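Local atomic coordinates of serpin-12 (Manduca sexta, PDB entry 6CJ7), a protein that belongs to the serpin family of serine protease inhibitors and controls the prophenoloxidase activation system in larval hemolymph. Residues L248-A258 against P358-N366; G14-F25 against S368-R376. All coordinates share one frame; numbering follows the deposited sequence.

Interaction 1 (L248-A258 against P358-N366); sequences LLSSLSMEDVA and PFLAILWDN
Leu360 points its side chain from strand 359-365 against Leu248, Leu249 and Leu252, where helix 245-251 ends. Its CB rises toward the helix, and CG, set opposite the carbonyl carbon (chi1 -64°), comes within 4.0 Å of Leu248 CD2. From there the branches part, and it is the methyl CD1 that goes in: it lies 3.9 Å from Leu248 CD2, meets CB and CD1 of Leu249, whose side chain crosses at about a right angle, and reaches Leu252 CD2 at 4.2 Å. Leucine suits this place because one methyl of its branched end can pack among three other leucine side chains.

Two residues along the strand, on the same face, Ile362 has CG1 opposite the carbonyl carbon and is extended at chi2 (175°), which carries CD1 out to stand tip to tip with Val257 CG2 at 3.8 Å and with the Met254 methyl CE. Trp364 is next on this face. Val257 spans Ile362 and Trp364: its other methyl, CG1, sits 3.7 Å from Trp364 CZ3. The indole also meets Ala258 obliquely, CB lying 3.8 Å from Trp364 CZ2; so small a residue lets the broad ring come close to the helix backbone. Met254, bent at chi2 and chi3, brings SD beside the same ring, 4.2 Å from CZ3.

Helix 254-260 starts with a capping box: Asp256 N donates to Ser253 OG, and Ser253 N to Asp256 OD2. These polar groups take no part in the packing against the strand. The strand's backbone polar groups pair with its sheet neighbours, Leu360 with Val237 and Ile362 with Ile235. Not one hydrogen bond crosses between the segments, and nearly every touching residue is buried, so between these two segments cohesion comes from close apolar packing and the hydrophobic effect.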
ATOM      1  N   LEU A 248      13.565 -10.797  -8.648  1.00 34.50           N
ATOM      2  CA  LEU A 248      13.923  -9.483  -8.127  1.00 30.14           C
ATOM      3  C   LEU A 248      13.156  -9.170  -6.851  1.00 30.22           C
ATOM      4  O   LEU A 248      13.745  -8.774  -5.837  1.00 32.31           O
ATOM      5  CB  LEU A 248      13.654  -8.423  -9.197  1.00 31.93           C
ATOM      6  CG  LEU A 248      13.724  -6.968  -8.748  1.00 35.22           C
ATOM      7  CD1 LEU A 248      15.134  -6.639  -8.292  1.00 35.12           C
ATOM      8  CD2 LEU A 248      13.285  -6.051  -9.881  1.00 34.18           C
ATOM      9  N   LEU A 249      11.833  -9.352  -6.878  1.00 29.01           N
ATOM     10  CA  LEU A 249      11.024  -8.951  -5.736  1.00 27.83           C
ATOM     11  C   LEU A 249      11.356  -9.781  -4.500  1.00 29.64           C
ATOM     12  O   LEU A 249      11.431  -9.240  -3.391  1.00 32.24           O
ATOM     13  CB  LEU A 249       9.540  -9.056  -6.084  1.00 28.77           C
ATOM     14  CG  LEU A 249       8.591  -8.809  -4.914  1.00 28.76           C
ATOM     15  CD1 LEU A 249       8.767  -7.394  -4.384  1.00 22.40           C
ATOM     16  CD2 LEU A 249       7.163  -9.046  -5.345  1.00 29.89           C
ATOM     17  N   SER A 250      11.584 -11.085  -4.670  1.00 37.30           N
ATOM     18  CA  SER A 250      11.886 -11.939  -3.523  1.00 42.67           C
ATOM     19  C   SER A 250      13.171 -11.510  -2.820  1.00 43.05           C
ATOM     20  O   SER A 250      13.258 -11.558  -1.586  1.00 46.75           O
ATOM     21  CB  SER A 250      11.986 -13.397  -3.968  1.00 48.96           C
ATOM     22  OG  SER A 250      10.719 -13.893  -4.353  1.00 53.34           O
ATOM     23  N   SER A 251      14.175 -11.077  -3.585  1.00 41.19           N
ATOM     24  CA  SER A 251      15.488 -10.769  -3.033  1.00 45.80           C
ATOM     25  C   SER A 251      15.613  -9.341  -2.519  1.00 44.07           C
ATOM     26  O   SER A 251      16.523  -9.059  -1.731  1.00 50.31           O
ATOM     27  CB  SER A 251      16.575 -11.010  -4.088  1.00 53.38           C
ATOM     28  OG  SER A 251      16.571  -9.992  -5.081  1.00 56.58           O
ATOM     29  N   LEU A 252      14.726  -8.442  -2.935  1.00 34.48           N
ATOM     30  CA  LEU A 252      14.898  -7.015  -2.686  1.00 33.13           C
ATOM     31  C   LEU A 252      14.422  -6.650  -1.284  1.00 34.14           C
ATOM     32  O   LEU A 252      13.232  -6.768  -0.979  1.00 36.90           O
ATOM     33  CB  LEU A 252      14.132  -6.212  -3.735  1.00 34.14           C
ATOM     34  CG  LEU A 252      14.262  -4.693  -3.668  1.00 35.98           C
ATOM     35  CD1 LEU A 252      15.677  -4.269  -4.022  1.00 39.57           C
ATOM     36  CD2 LEU A 252      13.248  -4.031  -4.596  1.00 34.91           C
ATOM     37  N   SER A 253      15.341  -6.183  -0.441  1.00 31.26           N
ATOM     38  CA  SER A 253      14.977  -5.721   0.890  1.00 28.81           C
ATOM     39  C   SER A 253      14.655  -4.230   0.868  1.00 28.21           C
ATOM     40  O   SER A 253      15.091  -3.487  -0.013  1.00 30.50           O
ATOM     41  CB  SER A 253      16.098  -5.998   1.892  1.00 31.23           C
ATOM     42  OG  SER A 253      17.171  -5.092   1.724  1.00 33.20           O
ATOM     43  N   MET A 254      13.866  -3.795   1.855  1.00 29.47           N
ATOM     44  CA  MET A 254      13.578  -2.370   1.965  1.00 28.24           C
ATOM     45  C   MET A 254      14.783  -1.584   2.468  1.00 29.40           C
ATOM     46  O   MET A 254      14.849  -0.370   2.250  1.00 28.13           O
ATOM     47  CB  MET A 254      12.368  -2.130   2.874  1.00 29.62           C
ATOM     48  CG  MET A 254      11.037  -2.565   2.272  1.00 29.05           C
ATOM     49  SD  MET A 254      10.702  -1.867   0.631  1.00 29.95           S
ATOM     50  CE  MET A 254      10.940  -3.305  -0.412  1.00 30.64           C
ATOM     51  N   GLU A 255      15.739  -2.249   3.122  1.00 27.11           N
ATOM     52  CA  GLU A 255      17.009  -1.599   3.418  1.00 30.63           C
ATOM     53  C   GLU A 255      17.767  -1.300   2.132  1.00 32.22           C
ATOM     54  O   GLU A 255      18.383  -0.236   2.002  1.00 32.87           O
ATOM     55  CB  GLU A 255      17.842  -2.476   4.354  1.00 33.18           C
ATOM     56  CG  GLU A 255      17.268  -2.603   5.774  1.00 45.58           C
ATOM     57  CD  GLU A 255      15.984  -3.429   5.841  1.00 52.48           C
ATOM     58  OE1 GLU A 255      15.820  -4.367   5.029  1.00 51.55           O
ATOM     59  OE2 GLU A 255      15.133  -3.132   6.707  1.00 53.35           O
ATOM     60  N   ASP A 256      17.726  -2.229   1.169  1.00 30.25           N
ATOM     61  CA  ASP A 256      18.267  -1.953  -0.161  1.00 30.99           C
ATOM     62  C   ASP A 256      17.569  -0.756  -0.790  1.00 27.17           C
ATOM     63  O   ASP A 256      18.220   0.154  -1.321  1.00 30.29           O
ATOM     64  CB  ASP A 256      18.108  -3.174  -1.071  1.00 38.65           C
ATOM     65  CG  ASP A 256      19.001  -4.329  -0.679  1.00 48.97           C
ATOM     66  OD1 ASP A 256      20.163  -4.085  -0.290  1.00 48.78           O
ATOM     67  OD2 ASP A 256      18.538  -5.487  -0.778  1.00 52.74           O
ATOM     68  N   VAL A 257      16.236  -0.748  -0.748  1.00 27.02           N
ATOM     69  CA  VAL A 257      15.473   0.336  -1.360  1.00 25.31           C
ATOM     70  C   VAL A 257      15.828   1.671  -0.715  1.00 24.03           C
ATOM     71  O   VAL A 257      16.055   2.668  -1.412  1.00 27.04           O
ATOM     72  CB  VAL A 257      13.962   0.038  -1.278  1.00 23.75           C
ATOM     73  CG1 VAL A 257      13.158   1.211  -1.826  1.00 24.58           C
ATOM     74  CG2 VAL A 257      13.635  -1.220  -2.073  1.00 25.43           C
ATOM     75  N   ALA A 258      15.903   1.710   0.619  1.00 24.09           N
ATOM     76  CA  ALA A 258      16.258   2.959   1.292  1.00 24.69           C
ATOM     77  C   ALA A 258      17.608   3.484   0.817  1.00 27.10           C
ATOM     78  O   ALA A 258      17.780   4.696   0.642  1.00 30.79           O
ATOM     79  CB  ALA A 258      16.261   2.761   2.809  1.00 27.44           C
ATOM     80  N   PRO A 358       8.161  -6.311 -17.650  1.00 23.73           N
ATOM     81  CA  PRO A 358       7.694  -6.225 -16.258  1.00 22.79           C
ATOM     82  C   PRO A 358       8.722  -5.627 -15.295  1.00 23.67           C
ATOM     83  O   PRO A 358       9.926  -5.891 -15.384  1.00 24.46           O
ATOM     84  CB  PRO A 358       7.381  -7.689 -15.912  1.00 21.45           C
ATOM     85  CG  PRO A 358       6.932  -8.242 -17.174  1.00 24.43           C
ATOM     86  CD  PRO A 358       7.814  -7.613 -18.254  1.00 23.67           C
ATOM     87  N   PHE A 359       8.223  -4.826 -14.356  1.00 22.10           N
ATOM     88  CA  PHE A 359       9.078  -4.063 -13.456  1.00 21.45           C
ATOM     89  C   PHE A 359       8.362  -3.851 -12.134  1.00 22.88           C
ATOM     90  O   PHE A 359       7.163  -4.109 -12.008  1.00 20.41           O
ATOM     91  CB  PHE A 359       9.493  -2.711 -14.072  1.00 22.75           C
ATOM     92  CG  PHE A 359       8.334  -1.783 -14.348  1.00 20.68           C
ATOM     93  CD1 PHE A 359       7.683  -1.821 -15.576  1.00 22.47           C
ATOM     94  CD2 PHE A 359       7.939  -0.844 -13.415  1.00 25.14           C
ATOM     95  CE1 PHE A 359       6.630  -0.959 -15.848  1.00 23.99           C
ATOM     96  CE2 PHE A 359       6.883   0.016 -13.669  1.00 24.85           C
ATOM     97  CZ  PHE A 359       6.228  -0.037 -14.888  1.00 24.68           C
ATOM     98  N   LEU A 360       9.121  -3.387 -11.143  1.00 19.90           N
ATOM     99  CA  LEU A 360       8.606  -3.075  -9.816  1.00 19.08           C
ATOM    100  C   LEU A 360       8.580  -1.565  -9.634  1.00 21.72           C
ATOM    101  O   LEU A 360       9.528  -0.872 -10.015  1.00 22.51           O
ATOM    102  CB  LEU A 360       9.493  -3.662  -8.724  1.00 22.33           C
ATOM    103  CG  LEU A 360       9.637  -5.165  -8.601  1.00 25.02           C
ATOM    104  CD1 LEU A 360      10.445  -5.436  -7.338  1.00 30.93           C
ATOM    105  CD2 LEU A 360       8.255  -5.828  -8.524  1.00 28.15           C
ATOM    106  N   ALA A 361       7.507  -1.053  -9.042  1.00 20.84           N
ATOM    107  CA  ALA A 361       7.441   0.358  -8.690  1.00 20.46           C
ATOM    108  C   ALA A 361       7.108   0.479  -7.214  1.00 18.18           C
ATOM    109  O   ALA A 361       6.203  -0.193  -6.718  1.00 19.73           O
ATOM    110  CB  ALA A 361       6.400   1.100  -9.539  1.00 22.31           C
ATOM    111  N   ILE A 362       7.828   1.353  -6.513  1.00 17.32           N
ATOM    112  CA  ILE A 362       7.646   1.541  -5.081  1.00 18.61           C
ATOM    113  C   ILE A 362       7.436   3.024  -4.850  1.00 18.82           C
ATOM    114  O   ILE A 362       8.257   3.838  -5.276  1.00 20.18           O
ATOM    115  CB  ILE A 362       8.853   1.031  -4.279  1.00 18.57           C
ATOM    116  CG1 ILE A 362       9.019  -0.476  -4.491  1.00 21.79           C
ATOM    117  CG2 ILE A 362       8.684   1.342  -2.781  1.00 18.85           C
ATOM    118  CD1 ILE A 362      10.244  -1.062  -3.837  1.00 26.25           C
ATOM    119  N   LEU A 363       6.319   3.380  -4.224  1.00 15.85           N
ATOM    120  CA  LEU A 363       6.100   4.756  -3.808  1.00 16.22           C
ATOM    121  C   LEU A 363       6.686   4.923  -2.417  1.00 18.03           C
ATOM    122  O   LEU A 363       6.275   4.231  -1.478  1.00 19.54           O
ATOM    123  CB  LEU A 363       4.616   5.116  -3.831  1.00 17.33           C
ATOM    124  CG  LEU A 363       4.380   6.576  -3.417  1.00 24.01           C
ATOM    125  CD1 LEU A 363       4.829   7.530  -4.537  1.00 23.20           C
ATOM    126  CD2 LEU A 363       2.915   6.797  -3.034  1.00 28.66           C
ATOM    127  N   TRP A 364       7.659   5.826  -2.291  1.00 16.21           N
ATOM    128  CA  TRP A 364       8.459   5.967  -1.085  1.00 17.61           C
ATOM    129  C   TRP A 364       8.133   7.298  -0.424  1.00 17.28           C
ATOM    130  O   TRP A 364       8.094   8.335  -1.100  1.00 18.36           O
ATOM    131  CB  TRP A 364       9.948   5.886  -1.444  1.00 19.43           C
ATOM    132  CG  TRP A 364      10.887   5.740  -0.286  1.00 21.94           C
ATOM    133  CD1 TRP A 364      11.651   6.723   0.301  1.00 19.39           C
ATOM    134  CD2 TRP A 364      11.200   4.528   0.399  1.00 19.51           C
ATOM    135  NE1 TRP A 364      12.403   6.189   1.321  1.00 24.63           N
ATOM    136  CE2 TRP A 364      12.142   4.841   1.402  1.00 21.58           C
ATOM    137  CE3 TRP A 364      10.764   3.201   0.269  1.00 19.88           C
ATOM    138  CZ2 TRP A 364      12.660   3.873   2.268  1.00 20.23           C
ATOM    139  CZ3 TRP A 364      11.285   2.246   1.133  1.00 20.97           C
ATOM    140  CH2 TRP A 364      12.213   2.583   2.108  1.00 21.39           C
ATOM    141  N   ASP A 365       7.878   7.262   0.883  1.00 17.10           N
ATOM    142  CA  ASP A 365       7.775   8.476   1.690  1.00 16.94           C
ATOM    143  C   ASP A 365       9.189   8.896   2.080  1.00 19.23           C
ATOM    144  O   ASP A 365       9.872   8.188   2.830  1.00 20.17           O
ATOM    145  CB  ASP A 365       6.877   8.224   2.903  1.00 17.38           C
ATOM    146  CG  ASP A 365       6.554   9.503   3.672  1.00 19.78           C
ATOM    147  OD1 ASP A 365       7.490  10.285   3.995  1.00 19.88           O
ATOM    148  OD2 ASP A 365       5.357   9.746   3.949  1.00 22.15           O
ATOM    149  N   ASN A 366       9.669  10.010   1.505  1.00 18.90           N
ATOM    150  CA  ASN A 366      11.060  10.419   1.681  1.00 20.65           C
ATOM    151  C   ASN A 366      11.352  10.961   3.071  1.00 23.16           C
ATOM    152  O   ASN A 366      12.528  11.086   3.445  1.00 28.53           O
ATOM    153  CB  ASN A 366      11.421  11.490   0.656  1.00 19.95           C
ATOM    154  CG  ASN A 366      11.456  10.950  -0.746  1.00 23.09           C
ATOM    155  OD1 ASN A 366      11.693   9.760  -0.944  1.00 25.89           O
ATOM    156  ND2 ASN A 366      11.226  11.811  -1.729  1.00 23.05           N
TER

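Interaction 2 (G14-F25 against S368-R376); sequences GPASTSFGVNVF and SSIPLFMAR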
ATOM      1  N   GLY A  14      12.214   3.967  10.212  1.00 65.37           N
ATOM      2  CA  GLY A  14      12.908   3.518   9.032  1.00 56.89           C
ATOM      3  C   GLY A  14      11.956   2.638   8.266  1.00 47.78           C
ATOM      4  O   GLY A  14      10.749   2.631   8.537  1.00 56.55           O
ATOM      5  N   PRO A  15      12.455   1.855   7.309  1.00 34.69           N
ATOM      6  CA  PRO A  15      11.564   0.901   6.641  1.00 33.02           C
ATOM      7  C   PRO A  15      11.149  -0.277   7.517  1.00 37.01           C
ATOM      8  O   PRO A  15      10.210  -0.990   7.136  1.00 38.87           O
ATOM      9  CB  PRO A  15      12.382   0.449   5.426  1.00 33.67           C
ATOM     10  CG  PRO A  15      13.780   0.609   5.843  1.00 36.12           C
ATOM     11  CD  PRO A  15      13.821   1.806   6.763  1.00 39.17           C
ATOM     12  N   ALA A  16      11.782  -0.492   8.680  1.00 33.20           N
ATOM     13  CA  ALA A  16      11.407  -1.626   9.526  1.00 29.45           C
ATOM     14  C   ALA A  16       9.970  -1.527  10.019  1.00 27.59           C
ATOM     15  O   ALA A  16       9.338  -2.555  10.297  1.00 26.61           O
ATOM     16  CB  ALA A  16      12.348  -1.736  10.728  1.00 32.97           C
ATOM     17  N   SER A  17       9.433  -0.310  10.141  1.00 25.38           N
ATOM     18  CA  SER A  17       8.102  -0.158  10.719  1.00 23.28           C
ATOM     19  C   SER A  17       7.029  -0.835   9.875  1.00 21.76           C
ATOM     20  O   SER A  17       6.019  -1.287  10.420  1.00 24.33           O
ATOM     21  CB  SER A  17       7.762   1.319  10.904  1.00 34.74           C
ATOM     22  OG  SER A  17       7.752   1.996   9.663  1.00 34.96           O
ATOM     23  N   THR A  18       7.206  -0.891   8.552  1.00 20.99           N
ATOM     24  CA  THR A  18       6.217  -1.523   7.688  1.00 20.89           C
ATOM     25  C   THR A  18       6.656  -2.901   7.201  1.00 22.29           C
ATOM     26  O   THR A  18       6.102  -3.409   6.215  1.00 21.12           O
ATOM     27  CB  THR A  18       5.880  -0.618   6.495  1.00 24.88           C
ATOM     28  OG1 THR A  18       7.070  -0.284   5.773  1.00 25.53           O
ATOM     29  CG2 THR A  18       5.196   0.666   6.965  1.00 23.20           C
ATOM     30  N   SER A  19       7.600  -3.538   7.904  1.00 24.80           N
ATOM     31  CA  SER A  19       8.087  -4.846   7.472  1.00 25.88           C
ATOM     32  C   SER A  19       6.960  -5.873   7.350  1.00 25.16           C
ATOM     33  O   SER A  19       6.969  -6.691   6.422  1.00 25.64           O
ATOM     34  CB  SER A  19       9.161  -5.354   8.429  1.00 28.22           C
ATOM     35  OG  SER A  19       8.639  -5.447   9.744  1.00 29.40           O
ATOM     36  N   PHE A  20       5.986  -5.863   8.270  1.00 21.34           N
ATOM     37  CA  PHE A  20       4.879  -6.814   8.153  1.00 21.10           C
ATOM     38  C   PHE A  20       4.165  -6.654   6.812  1.00 23.44           C
ATOM     39  O   PHE A  20       3.911  -7.641   6.102  1.00 22.53           O
ATOM     40  CB  PHE A  20       3.883  -6.641   9.300  1.00 22.42           C
ATOM     41  CG  PHE A  20       2.680  -7.531   9.171  1.00 27.07           C
ATOM     42  CD1 PHE A  20       2.797  -8.879   9.401  1.00 26.06           C
ATOM     43  CD2 PHE A  20       1.453  -7.016   8.795  1.00 24.19           C
ATOM     44  CE1 PHE A  20       1.702  -9.722   9.264  1.00 25.08           C
ATOM     45  CE2 PHE A  20       0.349  -7.852   8.654  1.00 29.88           C
ATOM     46  CZ  PHE A  20       0.484  -9.202   8.899  1.00 25.62           C
ATOM     47  N   GLY A  21       3.818  -5.411   6.463  1.00 19.14           N
ATOM     48  CA  GLY A  21       3.119  -5.159   5.210  1.00 19.11           C
ATOM     49  C   GLY A  21       3.932  -5.544   3.986  1.00 21.01           C
ATOM     50  O   GLY A  21       3.380  -6.030   2.998  1.00 19.59           O
ATOM     51  N   VAL A  22       5.253  -5.315   4.020  1.00 19.56           N
ATOM     52  CA  VAL A  22       6.093  -5.766   2.906  1.00 19.22           C
ATOM     53  C   VAL A  22       6.075  -7.289   2.800  1.00 20.78           C
ATOM     54  O   VAL A  22       5.995  -7.844   1.694  1.00 20.35           O
ATOM     55  CB  VAL A  22       7.526  -5.226   3.052  1.00 21.35           C
ATOM     56  CG1 VAL A  22       8.420  -5.755   1.934  1.00 22.17           C
ATOM     57  CG2 VAL A  22       7.516  -3.719   3.003  1.00 21.17           C
ATOM     58  N   ASN A  23       6.165  -7.985   3.944  1.00 22.30           N
ATOM     59  CA  ASN A  23       6.095  -9.447   3.953  1.00 23.58           C
ATOM     60  C   ASN A  23       4.770  -9.939   3.375  1.00 23.75           C
ATOM     61  O   ASN A  23       4.737 -10.924   2.624  1.00 24.02           O
ATOM     62  CB  ASN A  23       6.274  -9.978   5.379  1.00 28.62           C
ATOM     63  CG  ASN A  23       7.630  -9.638   5.983  1.00 34.09           C
ATOM     64  OD1 ASN A  23       8.613  -9.455   5.277  1.00 35.22           O
ATOM     65  ND2 ASN A  23       7.682  -9.588   7.315  1.00 38.01           N
ATOM     66  N   VAL A  24       3.666  -9.268   3.720  1.00 22.59           N
ATOM     67  CA  VAL A  24       2.364  -9.634   3.162  1.00 20.41           C
ATOM     68  C   VAL A  24       2.373  -9.479   1.648  1.00 21.01           C
ATOM     69  O   VAL A  24       1.935 -10.372   0.909  1.00 22.58           O
ATOM     70  CB  VAL A  24       1.243  -8.801   3.805  1.00 19.32           C
ATOM     71  CG1 VAL A  24      -0.077  -8.989   3.033  1.00 20.24           C
ATOM     72  CG2 VAL A  24       1.062  -9.213   5.291  1.00 18.77           C
ATOM     73  N   PHE A  25       2.876  -8.346   1.161  1.00 20.33           N
ATOM     74  CA  PHE A  25       2.922  -8.126  -0.284  1.00 19.36           C
ATOM     75  C   PHE A  25       3.742  -9.204  -0.975  1.00 22.46           C
ATOM     76  O   PHE A  25       3.334  -9.744  -2.007  1.00 21.85           O
ATOM     77  CB  PHE A  25       3.498  -6.741  -0.586  1.00 17.69           C
ATOM     78  CG  PHE A  25       3.637  -6.452  -2.067  1.00 19.16           C
ATOM     79  CD1 PHE A  25       2.549  -5.998  -2.807  1.00 23.90           C
ATOM     80  CD2 PHE A  25       4.848  -6.645  -2.710  1.00 20.10           C
ATOM     81  CE1 PHE A  25       2.677  -5.738  -4.182  1.00 22.40           C
ATOM     82  CE2 PHE A  25       4.982  -6.397  -4.092  1.00 22.83           C
ATOM     83  CZ  PHE A  25       3.897  -5.937  -4.816  1.00 20.36           C
ATOM     84  N   SER A 368       9.621   9.824   6.032  1.00 18.91           N
ATOM     85  CA  SER A 368       9.480   8.744   7.004  1.00 21.29           C
ATOM     86  C   SER A 368      10.212   7.467   6.602  1.00 21.46           C
ATOM     87  O   SER A 368      10.302   6.543   7.420  1.00 22.99           O
ATOM     88  CB  SER A 368       7.995   8.440   7.238  1.00 21.99           C
ATOM     89  OG  SER A 368       7.390   9.488   7.983  1.00 24.51           O
ATOM     90  N   SER A 369      10.731   7.400   5.372  1.00 21.30           N
ATOM     91  CA  SER A 369      11.538   6.275   4.895  1.00 22.04           C
ATOM     92  C   SER A 369      10.771   4.960   4.966  1.00 19.38           C
ATOM     93  O   SER A 369      11.253   3.968   5.518  1.00 22.95           O
ATOM     94  CB  SER A 369      12.851   6.164   5.670  1.00 23.22           C
ATOM     95  OG  SER A 369      13.641   7.326   5.484  1.00 26.84           O
ATOM     96  N   ILE A 370       9.577   4.956   4.377  1.00 19.02           N
ATOM     97  CA  ILE A 370       8.743   3.749   4.320  1.00 19.57           C
ATOM     98  C   ILE A 370       8.129   3.623   2.936  1.00 20.91           C
ATOM     99  O   ILE A 370       7.910   4.612   2.225  1.00 20.63           O
ATOM    100  CB  ILE A 370       7.622   3.767   5.379  1.00 22.18           C
ATOM    101  CG1 ILE A 370       6.747   5.010   5.241  1.00 23.34           C
ATOM    102  CG2 ILE A 370       8.180   3.652   6.791  1.00 23.88           C
ATOM    103  CD1 ILE A 370       5.409   4.855   5.946  1.00 24.94           C
ATOM    104  N   PRO A 371       7.854   2.384   2.517  1.00 20.13           N
ATOM    105  CA  PRO A 371       7.142   2.147   1.251  1.00 19.02           C
ATOM    106  C   PRO A 371       5.638   2.270   1.443  1.00 20.85           C
ATOM    107  O   PRO A 371       5.002   1.433   2.095  1.00 23.87           O
ATOM    108  CB  PRO A 371       7.560   0.716   0.885  1.00 17.88           C
ATOM    109  CG  PRO A 371       7.773   0.058   2.230  1.00 20.20           C
ATOM    110  CD  PRO A 371       8.365   1.136   3.111  1.00 21.27           C
ATOM    111  N   LEU A 372       5.063   3.320   0.870  1.00 16.64           N
ATOM    112  CA  LEU A 372       3.626   3.545   0.931  1.00 17.54           C
ATOM    113  C   LEU A 372       2.866   2.688  -0.065  1.00 20.35           C
ATOM    114  O   LEU A 372       1.686   2.423   0.153  1.00 20.34           O
ATOM    115  CB  LEU A 372       3.294   5.010   0.649  1.00 18.14           C
ATOM    116  CG  LEU A 372       3.851   6.004   1.673  1.00 19.23           C
ATOM    117  CD1 LEU A 372       3.520   7.430   1.248  1.00 22.65           C
ATOM    118  CD2 LEU A 372       3.259   5.709   3.038  1.00 22.10           C
ATOM    119  N   PHE A 373       3.501   2.300  -1.167  1.00 18.89           N
ATOM    120  CA  PHE A 373       2.851   1.517  -2.209  1.00 19.19           C
ATOM    121  C   PHE A 373       3.911   0.618  -2.823  1.00 16.58           C
ATOM    122  O   PHE A 373       5.053   1.052  -3.039  1.00 19.07           O
ATOM    123  CB  PHE A 373       2.249   2.461  -3.274  1.00 18.72           C
ATOM    124  CG  PHE A 373       1.008   1.982  -3.935  1.00 29.70           C
ATOM    125  CD1 PHE A 373       1.077   1.122  -5.020  1.00 36.32           C
ATOM    126  CD2 PHE A 373      -0.226   2.479  -3.560  1.00 22.91           C
ATOM    127  CE1 PHE A 373      -0.082   0.704  -5.669  1.00 36.79           C
ATOM    128  CE2 PHE A 373      -1.372   2.080  -4.192  1.00 35.37           C
ATOM    129  CZ  PHE A 373      -1.308   1.185  -5.254  1.00 37.36           C
ATOM    130  N   MET A 374       3.541  -0.634  -3.092  1.00 19.17           N
ATOM    131  CA  MET A 374       4.378  -1.545  -3.867  1.00 19.61           C
ATOM    132  C   MET A 374       3.554  -2.072  -5.029  1.00 19.51           C
ATOM    133  O   MET A 374       2.389  -2.440  -4.850  1.00 19.45           O
ATOM    134  CB  MET A 374       4.916  -2.705  -3.021  1.00 19.16           C
ATOM    135  CG  MET A 374       5.867  -2.257  -1.929  1.00 22.65           C
ATOM    136  SD  MET A 374       6.512  -3.645  -0.993  1.00 26.53           S
ATOM    137  CE  MET A 374       7.633  -4.383  -2.187  1.00 32.94           C
ATOM    138  N   ALA A 375       4.135  -2.074  -6.223  1.00 18.29           N
ATOM    139  CA  ALA A 375       3.397  -2.589  -7.368  1.00 21.76           C
ATOM    140  C   ALA A 375       4.319  -3.443  -8.212  1.00 21.96           C
ATOM    141  O   ALA A 375       5.433  -3.025  -8.550  1.00 23.49           O
ATOM    142  CB  ALA A 375       2.802  -1.464  -8.224  1.00 24.81           C
ATOM    143  N   ARG A 376       3.837  -4.621  -8.578  1.00 20.06           N
ATOM    144  CA  ARG A 376       4.465  -5.440  -9.601  1.00 19.60           C
ATOM    145  C   ARG A 376       3.682  -5.201 -10.889  1.00 20.18           C
ATOM    146  O   ARG A 376       2.525  -5.618 -11.015  1.00 23.34           O
ATOM    147  CB  ARG A 376       4.465  -6.912  -9.179  1.00 21.78           C
ATOM    148  CG  ARG A 376       4.941  -7.912 -10.262  1.00 24.75           C
ATOM    149  CD  ARG A 376       4.934  -9.306  -9.721  1.00 25.59           C
ATOM    150  NE  ARG A 376       3.563  -9.811  -9.737  1.00 27.33           N
ATOM    151  CZ  ARG A 376       3.147 -10.921  -9.148  1.00 26.98           C
ATOM    152  NH1 ARG A 376       4.005 -11.683  -8.503  1.00 25.54           N
ATOM    153  NH2 ARG A 376       1.868 -11.261  -9.220  1.00 28.43           N
TER
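Phe25 and Met374 bury the most surface here, the helix residue laying its ring over the strand residue. Met374 CB stands 3.7 Å from the centroid of the Phe25 ring, only 6° off the normal, a CH-pi contact over the face. With CG opposite the carbonyl carbon (chi1 -65°) and the chain bent at chi3, the thioether then folds along the ring: SD makes an oblique Met-aromatic contact, and CE lies 3.6 Å from Phe25 CD2. A flexible, polarisable methionine can follow a flat ring in this way. At the ring's edge, in plane, is the backbone N of Arg376, whose guanidinium reaches on to Asp246.

One turn earlier, Val22 CG1 is 4.1 Å from Met374 SD, and CG2 meets Pro371 CG. Near the start of the helix Ile370 sends CG2 to 3.3 Å from Ser17 OG, while Thr18 OG1 lies 3.3 Å from Pro371 CD. Residues 19-25 of the helix run nearly parallel to strand 373-376, at 15°. This packing of the N-terminal helix on the last strand of the chain, which follows the reactive-centre region, belongs to the core of the serpin fold.

In the fold
Both segments of interaction 1 fall between the two segments of interaction 2 in the sequence, and the centres of the contacts are about 9 Å apart. Strands 359-365 and 370-377 follow one another and pair antiparallel: Ala361 O and Ala375 N, 2.8 Å apart, probably hydrogen-bond. The other halves of the contacts also meet: Met254 CB, in helix 254-260, is 3.6 Å from Pro15 CB in the loop leading into helix 19-31, and Met254 further touches Val22, Pro371 and Met374. Leu249 packs on Phe25, so the apolar layers are continuous. Residues 332-346, not modelled, probably belong to the reactive-centre loop, with which serpins engage their protease; both strands follow it in the chain.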